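Local coordinates for glycolipid-binding domain-containing protein (Pseudomonas aeruginosa, PDB 2H1T) that is of unknown function but probably binds glycolipids and may take part in glycolipid metabolism, at residues A[143-156]-A[159-172]. Sequence-based numbering, arbitrary orientation.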
loop_
_atom_site.group_PDB
_atom_site.type_symbol
_atom_site.label_atom_id
_atom_site.label_comp_id
_atom_site.label_asym_id
_atom_site.label_seq_id
_atom_site.Cartn_x
_atom_site.Cartn_y
_atom_site.Cartn_z
ATOM N N SER A 143 9.076 1.101 25.421
ATOM C CA SER A 143 8.997 -0.103 26.233
ATOM C C SER A 143 7.550 -0.440 26.626
ATOM O O SER A 143 6.751 0.443 26.948
ATOM C CB SER A 143 9.862 0.047 27.479
ATOM O OG SER A 143 9.861 -1.162 28.188
HETATM N N MSE A 144 7.216 -1.731 26.597
HETATM C CA MSE A 144 5.869 -2.193 26.953
HETATM C C MSE A 144 5.909 -3.557 27.651
HETATM O O MSE A 144 6.501 -4.512 27.131
HETATM C CB MSE A 144 4.969 -2.291 25.723
HETATM C CG MSE A 144 3.582 -2.689 26.052
HETATM SE SE MSE A 144 2.603 -3.029 24.471
HETATM C CE MSE A 144 2.357 -1.191 23.964
ATOM N N ARG A 145 5.300 -3.612 28.827
ATOM C CA ARG A 145 5.214 -4.825 29.619
ATOM C C ARG A 145 4.141 -5.752 29.038
ATOM O O ARG A 145 3.028 -5.324 28.759
ATOM C CB ARG A 145 4.927 -4.491 31.088
ATOM C CG ARG A 145 6.114 -3.822 31.806
ATOM C CD ARG A 145 5.762 -3.275 33.177
ATOM N NE ARG A 145 5.185 -4.324 34.011
ATOM C CZ ARG A 145 3.946 -4.340 34.490
ATOM N NH1 ARG A 145 3.108 -3.319 34.312
ATOM N NH2 ARG A 145 3.558 -5.382 35.211
ATOM N N GLN A 146 4.521 -7.011 28.836
ATOM C CA GLN A 146 3.659 -8.006 28.213
ATOM C C GLN A 146 3.790 -9.296 28.993
ATOM O O GLN A 146 4.785 -9.507 29.659
ATOM C CB GLN A 146 4.069 -8.243 26.774
ATOM C CG GLN A 146 4.031 -7.003 25.907
ATOM C CD GLN A 146 4.402 -7.261 24.483
ATOM O OE1 GLN A 146 4.912 -8.342 24.129
ATOM N NE2 GLN A 146 4.094 -6.292 23.623
ATOM N N ALA A 147 2.801 -10.178 28.884
ATOM C CA ALA A 147 2.971 -11.541 29.402
ATOM C C ALA A 147 2.607 -12.591 28.363
ATOM O O ALA A 147 1.680 -12.399 27.539
ATOM C CB ALA A 147 2.154 -11.759 30.668
ATOM N N TYR A 148 3.354 -13.684 28.413
ATOM C CA TYR A 148 3.059 -14.884 27.647
ATOM C C TYR A 148 2.899 -16.091 28.576
ATOM O O TYR A 148 3.727 -16.343 29.466
ATOM C CB TYR A 148 4.188 -15.167 26.648
ATOM C CG TYR A 148 4.237 -14.300 25.412
ATOM C CD1 TYR A 148 4.691 -12.977 25.475
ATOM C CD2 TYR A 148 3.932 -14.832 24.166
ATOM C CE1 TYR A 148 4.760 -12.171 24.291
ATOM C CE2 TYR A 148 3.998 -14.057 23.008
ATOM C CZ TYR A 148 4.400 -12.735 23.092
ATOM O OH TYR A 148 4.457 -11.983 21.947
ATOM N N THR A 149 1.816 -16.847 28.365
ATOM C CA THR A 149 1.649 -18.112 29.023
ATOM C C THR A 149 1.454 -19.235 27.999
ATOM O O THR A 149 0.583 -19.139 27.123
ATOM C CB THR A 149 0.473 -18.011 30.019
ATOM O OG1 THR A 149 0.700 -16.870 30.886
ATOM C CG2 THR A 149 0.343 -19.280 30.822
ATOM N N ARG A 150 2.251 -20.299 28.100
ATOM C CA ARG A 150 2.057 -21.461 27.261
ATOM C C ARG A 150 0.889 -22.320 27.764
ATOM O O ARG A 150 0.888 -22.813 28.898
ATOM C CB ARG A 150 3.341 -22.284 27.130
ATOM C CG ARG A 150 3.132 -23.600 26.411
ATOM C CD ARG A 150 4.436 -24.273 26.063
ATOM N NE ARG A 150 4.231 -25.692 25.887
ATOM C CZ ARG A 150 5.045 -26.518 25.232
ATOM N NH1 ARG A 150 6.133 -26.067 24.643
ATOM N NH2 ARG A 150 4.705 -27.804 25.110
ATOM N N LEU A 151 -0.100 -22.523 26.907
ATOM C CA LEU A 151 -1.309 -23.276 27.273
ATOM C C LEU A 151 -1.108 -24.719 26.848
ATOM O O LEU A 151 -1.415 -25.659 27.596
ATOM C CB LEU A 151 -2.568 -22.687 26.631
ATOM C CG LEU A 151 -2.844 -21.197 26.923
ATOM C CD1 LEU A 151 -4.092 -20.741 26.153
ATOM C CD2 LEU A 151 -2.970 -20.965 28.436
ATOM N N ASP A 152 -0.625 -24.886 25.618
ATOM C CA ASP A 152 -0.146 -26.179 25.114
ATOM C C ASP A 152 0.891 -25.897 24.034
ATOM O O ASP A 152 1.265 -24.726 23.841
ATOM C CB ASP A 152 -1.320 -27.105 24.663
ATOM C CG ASP A 152 -2.104 -26.587 23.471
ATOM O OD1 ASP A 152 -1.615 -25.736 22.710
ATOM O OD2 ASP A 152 -3.230 -27.101 23.247
ATOM N N ALA A 153 1.384 -26.931 23.346
ATOM C CA ALA A 153 2.465 -26.692 22.346
ATOM C C ALA A 153 2.080 -25.695 21.294
ATOM O O ALA A 153 2.927 -24.969 20.814
ATOM C CB ALA A 153 2.885 -27.969 21.655
ATOM N N SER A 154 0.807 -25.655 20.924
ATOM C CA SER A 154 0.398 -24.795 19.804
ATOM C C SER A 154 -0.421 -23.539 20.203
ATOM O O SER A 154 -0.830 -22.751 19.343
ATOM C CB SER A 154 -0.319 -25.656 18.765
ATOM O OG SER A 154 -1.621 -25.990 19.196
ATOM N N HIS A 155 -0.631 -23.327 21.499
ATOM C CA HIS A 155 -1.413 -22.188 21.954
ATOM C C HIS A 155 -0.696 -21.446 23.063
ATOM O O HIS A 155 -0.276 -22.056 24.059
ATOM C CB HIS A 155 -2.770 -22.619 22.487
ATOM C CG HIS A 155 -3.682 -23.220 21.476
ATOM N ND1 HIS A 155 -3.652 -24.558 21.166
ATOM C CD2 HIS A 155 -4.675 -22.673 20.724
ATOM C CE1 HIS A 155 -4.583 -24.816 20.268
ATOM N NE2 HIS A 155 -5.222 -23.693 19.987
ATOM N N TYR A 156 -0.630 -20.118 22.897
ATOM C CA TYR A 156 -0.091 -19.185 23.859
ATOM C C TYR A 156 -1.099 -18.085 24.209
ATOM O O TYR A 156 -1.728 -17.504 23.309
ATOM C CB TYR A 156 1.163 -18.507 23.269
ATOM C CG TYR A 156 2.357 -19.398 23.346
ATOM C CD1 TYR A 156 2.534 -20.428 22.418
ATOM C CD2 TYR A 156 3.295 -19.273 24.383
ATOM C CE1 TYR A 156 3.626 -21.298 22.524
ATOM C CE2 TYR A 156 4.413 -20.132 24.448
ATOM C CZ TYR A 156 4.550 -21.142 23.542
ATOM O OH TYR A 156 5.621 -22.015 23.620
ATOM N N GLU A 159 -0.948 -11.338 26.880
ATOM C CA GLU A 159 -1.608 -10.259 27.625
ATOM C C GLU A 159 -0.796 -8.948 27.609
ATOM O O GLU A 159 0.414 -8.952 27.844
ATOM C CB GLU A 159 -1.815 -10.654 29.085
ATOM C CG GLU A 159 -2.492 -12.002 29.301
ATOM C CD GLU A 159 -2.563 -12.416 30.747
ATOM O OE1 GLU A 159 -3.502 -11.968 31.459
ATOM O OE2 GLU A 159 -1.695 -13.212 31.167
ATOM N N ASN A 160 -1.478 -7.833 27.398
ATOM C CA ASN A 160 -0.920 -6.519 27.721
ATOM C C ASN A 160 -0.856 -6.321 29.229
ATOM O O ASN A 160 -1.849 -6.575 29.946
ATOM C CB ASN A 160 -1.804 -5.415 27.141
ATOM C CG ASN A 160 -1.321 -4.009 27.514
ATOM O OD1 ASN A 160 -1.717 -3.443 28.558
ATOM N ND2 ASN A 160 -0.487 -3.425 26.653
ATOM N N LEU A 161 0.267 -5.803 29.701
ATOM C CA LEU A 161 0.389 -5.488 31.117
ATOM C C LEU A 161 0.346 -4.002 31.409
ATOM O O LEU A 161 0.510 -3.612 32.562
ATOM C CB LEU A 161 1.635 -6.149 31.725
ATOM C CG LEU A 161 1.745 -7.668 31.668
ATOM C CD1 LEU A 161 2.932 -8.160 32.500
ATOM C CD2 LEU A 161 0.516 -8.332 32.158
ATOM N N GLU A 162 0.084 -3.139 30.432
ATOM C CA GLU A 162 0.187 -1.698 30.739
ATOM C C GLU A 162 -1.117 -0.996 31.108
ATOM O O GLU A 162 -1.088 0.164 31.549
ATOM C CB GLU A 162 0.888 -0.919 29.622
ATOM C CG GLU A 162 2.268 -1.400 29.287
ATOM C CD GLU A 162 3.362 -0.895 30.206
ATOM O OE1 GLU A 162 3.167 0.106 30.919
ATOM O OE2 GLU A 162 4.452 -1.494 30.205
ATOM N N GLY A 163 -2.258 -1.677 30.983
ATOM C CA GLY A 163 -3.524 -1.087 31.421
ATOM C C GLY A 163 -4.724 -1.352 30.542
ATOM O O GLY A 163 -5.845 -1.325 31.053
ATOM N N SER A 164 -4.516 -1.584 29.238
ATOM C CA SER A 164 -5.623 -1.993 28.308
ATOM C C SER A 164 -6.363 -3.287 28.690
ATOM O O SER A 164 -7.495 -3.497 28.295
ATOM C CB SER A 164 -5.084 -2.238 26.905
ATOM O OG SER A 164 -4.338 -3.436 26.898
ATOM N N ALA A 165 -5.717 -4.162 29.448
ATOM C CA ALA A 165 -6.252 -5.496 29.728
ATOM C C ALA A 165 -6.448 -6.342 28.468
ATOM O O ALA A 165 -7.104 -7.375 28.579
ATOM C CB ALA A 165 -7.564 -5.420 30.497
ATOM N N PHE A 166 -5.896 -5.952 27.301
ATOM C CA PHE A 166 -6.034 -6.779 26.103
ATOM C C PHE A 166 -5.412 -8.173 26.291
ATOM O O PHE A 166 -4.296 -8.320 26.763
ATOM C CB PHE A 166 -5.395 -6.110 24.878
ATOM C CG PHE A 166 -5.533 -6.930 23.605
ATOM C CD1 PHE A 166 -6.739 -6.978 22.942
ATOM C CD2 PHE A 166 -4.470 -7.715 23.130
ATOM C CE1 PHE A 166 -6.887 -7.761 21.809
ATOM C CE2 PHE A 166 -4.601 -8.471 21.992
ATOM C CZ PHE A 166 -5.824 -8.488 21.326
ATOM N N LYS A 167 -6.133 -9.197 25.865
ATOM C CA LYS A 167 -5.669 -10.565 25.966
ATOM C C LYS A 167 -6.081 -11.299 24.705
ATOM O O LYS A 167 -7.146 -11.018 24.125
ATOM C CB LYS A 167 -6.302 -11.266 27.189
ATOM C CG LYS A 167 -6.162 -10.503 28.481
ATOM C CD LYS A 167 -6.513 -11.392 29.694
ATOM C CE LYS A 167 -6.653 -10.603 30.959
ATOM N NZ LYS A 167 -5.382 -9.978 31.379
ATOM N N ALA A 168 -5.236 -12.235 24.270
ATOM C CA ALA A 168 -5.528 -13.052 23.113
ATOM C C ALA A 168 -4.878 -14.425 23.257
ATOM O O ALA A 168 -3.862 -14.566 23.988
ATOM C CB ALA A 168 -5.059 -12.371 21.818
ATOM N N VAL A 169 -5.499 -15.441 22.640
ATOM C CA VAL A 169 -4.891 -16.778 22.489
ATOM C C VAL A 169 -4.387 -16.969 21.065
ATOM O O VAL A 169 -5.147 -16.875 20.125
ATOM C CB VAL A 169 -5.858 -17.941 22.743
ATOM C CG1 VAL A 169 -5.210 -19.289 22.289
ATOM C CG2 VAL A 169 -6.279 -17.999 24.198
ATOM N N LEU A 170 -3.083 -17.210 20.918
ATOM C CA LEU A 170 -2.430 -17.351 19.618
ATOM C C LEU A 170 -2.269 -18.817 19.285
ATOM O O LEU A 170 -1.870 -19.632 20.150
ATOM C CB LEU A 170 -1.065 -16.657 19.579
ATOM C CG LEU A 170 -0.987 -15.242 20.190
ATOM C CD1 LEU A 170 0.398 -14.597 19.837
ATOM C CD2 LEU A 170 -2.111 -14.361 19.815
ATOM N N LEU A 171 -2.657 -19.175 18.058
ATOM C CA LEU A 171 -2.404 -20.508 17.544
ATOM C C LEU A 171 -1.122 -20.402 16.683
ATOM O O LEU A 171 -1.058 -19.590 15.747
ATOM C CB LEU A 171 -3.569 -20.991 16.683
ATOM C CG LEU A 171 -3.409 -22.371 16.079
ATOM C CD1 LEU A 171 -3.559 -23.502 17.109
ATOM C CD2 LEU A 171 -4.407 -22.586 14.937
ATOM N N VAL A 172 -0.121 -21.198 17.035
ATOM C CA VAL A 172 1.183 -21.184 16.411
ATOM C C VAL A 172 1.549 -22.578 15.885
ATOM O O VAL A 172 0.996 -23.599 16.312
ATOM C CB VAL A 172 2.281 -20.635 17.358
ATOM C CG1 VAL A 172 1.842 -19.277 17.883
ATOM C CG2 VAL A 172 2.552 -21.574 18.573
HETATM O O HOH W 1 4.052 -0.295 33.281
HETATM O O HOH W 2 0.019 -14.631 29.649
#
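The backbone N of R145 donates a nearly straight 2.7 Å hydrogen bond to OE2 of E162, on the anti lone pair of that carboxylate oxygen. The E162 chain bends at chi2 (-82°), which turns its carboxylate back on the opposite strand. L161 N donates to R145 O from above the carbonyl plane. CB of L161 lies above one face of the R145 guanidinium, displaced toward its rim, and the two methyls of L161 reach CB of A147. N160 OD1 accepts from E162 N at 2.6 Å, an Asx turn that starts the 161-166 connection.

Farther along, the backbone of E159 exchanges two hydrogen bonds with A147. Its OE2 lies near the methyl of A147, pairs with R126 of strand 126-135 and, through a water, reaches OG1 of T149; OE1 forms a 2.7 Å salt bridge to NZ of K167.

At the far end, Y156 N donates to L170 O (3.1 Å) and L170 N to Y156 O (2.8 Å), while S154 O accepts from V172 N at 2.9 Å. H155 is fixed by D152 OD1, which meets ND1 in the ring plane at 2.8 Å. CD1 of L171 sits over the ring in a CH-pi contact, 3.7 Å from the centroid: CG is anti to the backbone N (chi1 179°), and the turn at chi2 (73°) carries CD1 over the imidazole, nearest to NE2.

H155 O accepts from both L151 N and D152 N, a classic beta bulge beside the type I turn from D152 to H155. Two consecutive antiparallel hairpins thus share strand 155-160, a beta meander within the mixed sheet of this putative glycolipid-binding family.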